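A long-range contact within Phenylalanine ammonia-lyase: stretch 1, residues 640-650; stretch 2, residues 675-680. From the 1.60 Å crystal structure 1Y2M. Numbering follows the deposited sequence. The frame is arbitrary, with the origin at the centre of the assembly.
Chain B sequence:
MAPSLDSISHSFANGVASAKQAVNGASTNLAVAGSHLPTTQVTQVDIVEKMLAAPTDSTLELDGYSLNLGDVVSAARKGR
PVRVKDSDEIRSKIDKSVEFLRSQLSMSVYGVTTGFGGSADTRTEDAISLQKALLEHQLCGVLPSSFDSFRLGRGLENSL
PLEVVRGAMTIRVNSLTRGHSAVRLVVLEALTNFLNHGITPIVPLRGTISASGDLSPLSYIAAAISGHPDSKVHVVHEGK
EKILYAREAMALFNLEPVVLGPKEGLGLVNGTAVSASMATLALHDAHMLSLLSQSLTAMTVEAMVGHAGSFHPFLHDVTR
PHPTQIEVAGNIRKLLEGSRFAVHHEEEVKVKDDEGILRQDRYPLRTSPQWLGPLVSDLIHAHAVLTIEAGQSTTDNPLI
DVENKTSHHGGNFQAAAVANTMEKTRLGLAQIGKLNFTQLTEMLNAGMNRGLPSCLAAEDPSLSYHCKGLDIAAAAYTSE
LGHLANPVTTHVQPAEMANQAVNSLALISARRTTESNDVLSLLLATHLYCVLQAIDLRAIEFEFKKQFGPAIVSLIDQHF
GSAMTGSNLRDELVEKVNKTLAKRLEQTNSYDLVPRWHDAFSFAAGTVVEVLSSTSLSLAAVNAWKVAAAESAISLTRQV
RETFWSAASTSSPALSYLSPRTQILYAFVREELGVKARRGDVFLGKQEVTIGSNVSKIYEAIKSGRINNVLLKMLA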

# COMPACT_ATOMS: atom_id res chain seq x y z
N VAL B 640 -11.37 -32.66 39.91
CA VAL B 640 -11.24 -32.90 38.47
C VAL B 640 -9.95 -32.26 37.91
O VAL B 640 -9.23 -32.87 37.11
N ARG B 641 -9.66 -31.05 38.37
CA ARG B 641 -8.40 -30.43 38.01
C ARG B 641 -7.21 -31.27 38.49
O ARG B 641 -6.29 -31.52 37.72
N GLU B 642 -7.24 -31.73 39.74
CA GLU B 642 -6.10 -32.51 40.24
C GLU B 642 -5.93 -33.80 39.46
O GLU B 642 -4.80 -34.20 39.17
N THR B 643 -7.05 -34.43 39.09
CA THR B 643 -6.99 -35.66 38.32
C THR B 643 -6.27 -35.39 36.98
O THR B 643 -5.38 -36.17 36.60
N PHE B 644 -6.62 -34.30 36.29
CA PHE B 644 -5.89 -33.89 35.08
C PHE B 644 -4.41 -33.64 35.32
O PHE B 644 -3.57 -34.15 34.60
N TRP B 645 -4.10 -32.78 36.28
CA TRP B 645 -2.71 -32.30 36.39
C TRP B 645 -1.76 -33.31 37.01
O TRP B 645 -0.54 -33.19 36.84
N SER B 646 -2.28 -34.26 37.75
CA SER B 646 -1.41 -35.18 38.46
C SER B 646 -0.98 -36.37 37.59
O SER B 646 -0.09 -37.18 37.96
N ALA B 647 -1.61 -36.48 36.42
CA ALA B 647 -1.33 -37.55 35.49
C ALA B 647 -0.58 -37.00 34.30
O ALA B 647 -0.69 -35.84 33.97
N ALA B 648 0.13 -37.88 33.60
CA ALA B 648 0.81 -37.47 32.36
C ALA B 648 -0.16 -36.98 31.27
O ALA B 648 -1.33 -37.36 31.26
N SER B 649 0.35 -36.18 30.34
CA SER B 649 -0.45 -35.69 29.22
C SER B 649 -0.97 -36.82 28.32
O SER B 649 -1.97 -36.65 27.61
N THR B 650 -0.29 -37.97 28.33
CA THR B 650 -0.76 -39.14 27.60
C THR B 650 -2.07 -39.67 28.17
O THR B 650 -2.67 -40.57 27.56
N VAL B 675 5.18 -29.77 24.51
CA VAL B 675 4.50 -28.54 24.88
C VAL B 675 3.22 -28.90 25.64
O VAL B 675 2.28 -29.39 25.02
N LYS B 676 3.22 -28.64 26.95
CA LYS B 676 2.20 -29.11 27.88
C LYS B 676 1.18 -27.97 28.11
O LYS B 676 1.46 -26.77 27.96
N ALA B 677 0.00 -28.36 28.55
CA ALA B 677 -0.91 -27.40 29.17
C ALA B 677 -0.18 -26.67 30.31
O ALA B 677 0.73 -27.23 30.93
N ARG B 678 -0.61 -25.45 30.60
CA ARG B 678 0.03 -24.60 31.59
C ARG B 678 -0.91 -24.30 32.73
O ARG B 678 -2.02 -23.74 32.53
N ARG B 679 -0.51 -24.67 33.92
CA ARG B 679 -1.40 -24.52 35.07
C ARG B 679 -1.38 -23.15 35.70
O ARG B 679 -2.39 -22.72 36.19
N GLY B 680 -0.23 -22.45 35.65
CA GLY B 680 -0.15 -21.08 36.12
C GLY B 680 0.94 -20.86 37.15
O GLY B 680 1.02 -21.58 38.15

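An arginine laid across an aromatic ring can keep its polar edge free for hydrogen bonding while its flat surface and its methylenes pack against carbon. The contact between residues 640-650 and 675-680 of phenylalanine ammonia-lyase illustrates this well. Stretch 1 supplies the end of a helix and a short 3-10 segment; stretch 2, without regular secondary structure, runs past them, and Arg 679 and Trp 645 give the largest covered areas.

Arg 679 points toward the helix in an extended conformation, with chi1, chi2 and chi3 all t. Its CD lies 3.4 Å from the centroid of the five-membered ring of Trp 645 and almost on the ring normal, a CH-pi contact over the face. The guanidinium follows the same surface: NE is 3.2 Å from CD1 of Trp 645, each group lying over a face of the other. Proximity here should not be mistaken for hydrogen bonding. Trp 645 NE1 and Arg 679 NE are 3.5 Å apart, but both are donors, so neither can satisfy the other; Arg 679 NE finds its partner elsewhere in the structure.

The edge of the guanidinium is turned to Glu 642. The CA-to-CB bond of this residue points away from stretch 2, yet chi1 and chi2, both m, bring the carboxylate back. OE2 accepts from Arg 679 NH1 at 2.8 Å and from Arg 679 NH2 at 2.9 Å, a salt bridge in which one oxygen serves two nitrogens. NH2 also has a partner elsewhere in the structure, so all three guanidinium nitrogens are engaged. The backbone oxygen of Glu 642 is occupied too, accepting from Ser 646 N at 2.9 Å and from Ser 646 OG at 2.8 Å; with chi1 p, that hydroxyl folds back onto its own helix.

Beside this polar cluster the contact is apolar. Trp 645, chi1 m, points toward stretch 2, and its CH2 meets Ala 677 CB at 3.5 Å. The same methyl sits at the edge of the Phe 644 ring, 4.1 Å from CZ, reached with chi1 t. Arg 678, by contrast, points away, and its guanidinium nitrogens are bonded outside this contact.

Farther along, Ser 649 points toward stretch 2 with chi1 p. Its OG lies 3.4 Å from Lys 676 CE, a packing contact with carbon; OG is hydrogen-bonded elsewhere in the structure, while Lys 676 NZ bonds to a residue flanking the stretches.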

# COMPACT_ATOMS: atom_id res chain seq x y z
CB VAL B 640 -12.47 -32.39 37.71
CG1 VAL B 640 -12.28 -32.49 36.23
CG2 VAL B 640 -13.71 -33.19 38.15
CB ARG B 641 -8.29 -29.07 38.63
CG ARG B 641 -9.17 -28.10 37.93
CD ARG B 641 -9.28 -26.83 38.78
NE ARG B 641 -9.93 -25.71 38.11
CZ ARG B 641 -10.15 -24.55 38.71
NH1 ARG B 641 -9.78 -24.36 39.96
NH2 ARG B 641 -10.68 -23.55 38.04
CB GLU B 642 -6.23 -32.81 41.73
CG GLU B 642 -5.63 -31.80 42.58
CD GLU B 642 -4.19 -31.50 42.19
OE1 GLU B 642 -3.36 -32.42 42.06
OE2 GLU B 642 -3.90 -30.31 42.04
CB THR B 643 -8.36 -36.22 38.08
OG1 THR B 643 -8.92 -36.63 39.32
CG2 THR B 643 -8.31 -37.39 37.11
CB PHE B 644 -6.52 -32.59 34.54
CG PHE B 644 -5.86 -32.04 33.30
CD1 PHE B 644 -6.20 -32.51 32.05
CD2 PHE B 644 -4.95 -31.00 33.39
CE1 PHE B 644 -5.61 -31.99 30.91
CE2 PHE B 644 -4.33 -30.47 32.26
CZ PHE B 644 -4.65 -30.97 31.01
CB TRP B 645 -2.64 -31.01 37.18
CG TRP B 645 -3.22 -29.85 36.45
CD1 TRP B 645 -4.40 -29.23 36.73
CD2 TRP B 645 -2.67 -29.18 35.30
NE1 TRP B 645 -4.61 -28.23 35.84
CE2 TRP B 645 -3.56 -28.17 34.95
CE3 TRP B 645 -1.50 -29.34 34.54
CZ2 TRP B 645 -3.35 -27.32 33.88
CZ3 TRP B 645 -1.30 -28.49 33.45
CH2 TRP B 645 -2.18 -27.47 33.17
CB SER B 646 -2.08 -35.63 39.76
OG SER B 646 -3.20 -36.43 39.46
CB ALA B 647 -2.62 -38.19 35.03
CB ALA B 648 1.62 -38.64 31.81
CB SER B 649 0.33 -34.68 28.36
OG SER B 649 1.58 -35.25 27.98
CB THR B 650 0.31 -40.27 27.61
OG1 THR B 650 0.90 -40.34 28.90
CG2 THR B 650 1.39 -39.96 26.60
CB VAL B 675 4.13 -27.68 23.65
CG1 VAL B 675 3.36 -26.50 24.07
CG2 VAL B 675 5.42 -27.24 22.91
CB LYS B 676 2.82 -29.54 29.21
CG LYS B 676 3.86 -30.67 29.11
CD LYS B 676 3.37 -31.89 28.24
CE LYS B 676 4.25 -33.16 28.18
NZ LYS B 676 5.49 -32.89 27.51
CB ALA B 677 -2.11 -28.10 29.70
CB ARG B 678 0.46 -23.27 30.98
CG ARG B 678 1.37 -22.47 31.90
CD ARG B 678 1.67 -21.08 31.35
NE ARG B 678 2.78 -20.47 32.11
CZ ARG B 678 4.07 -20.67 31.86
NH1 ARG B 678 4.48 -21.36 30.81
NH2 ARG B 678 4.97 -20.13 32.66
CB ARG B 679 -1.06 -25.52 36.16
CG ARG B 679 -2.15 -25.63 37.19
CD ARG B 679 -2.09 -26.88 38.04
NE ARG B 679 -3.30 -27.07 38.84
CZ ARG B 679 -3.48 -28.02 39.74
NH1 ARG B 679 -2.54 -28.96 39.99
NH2 ARG B 679 -4.65 -28.07 40.39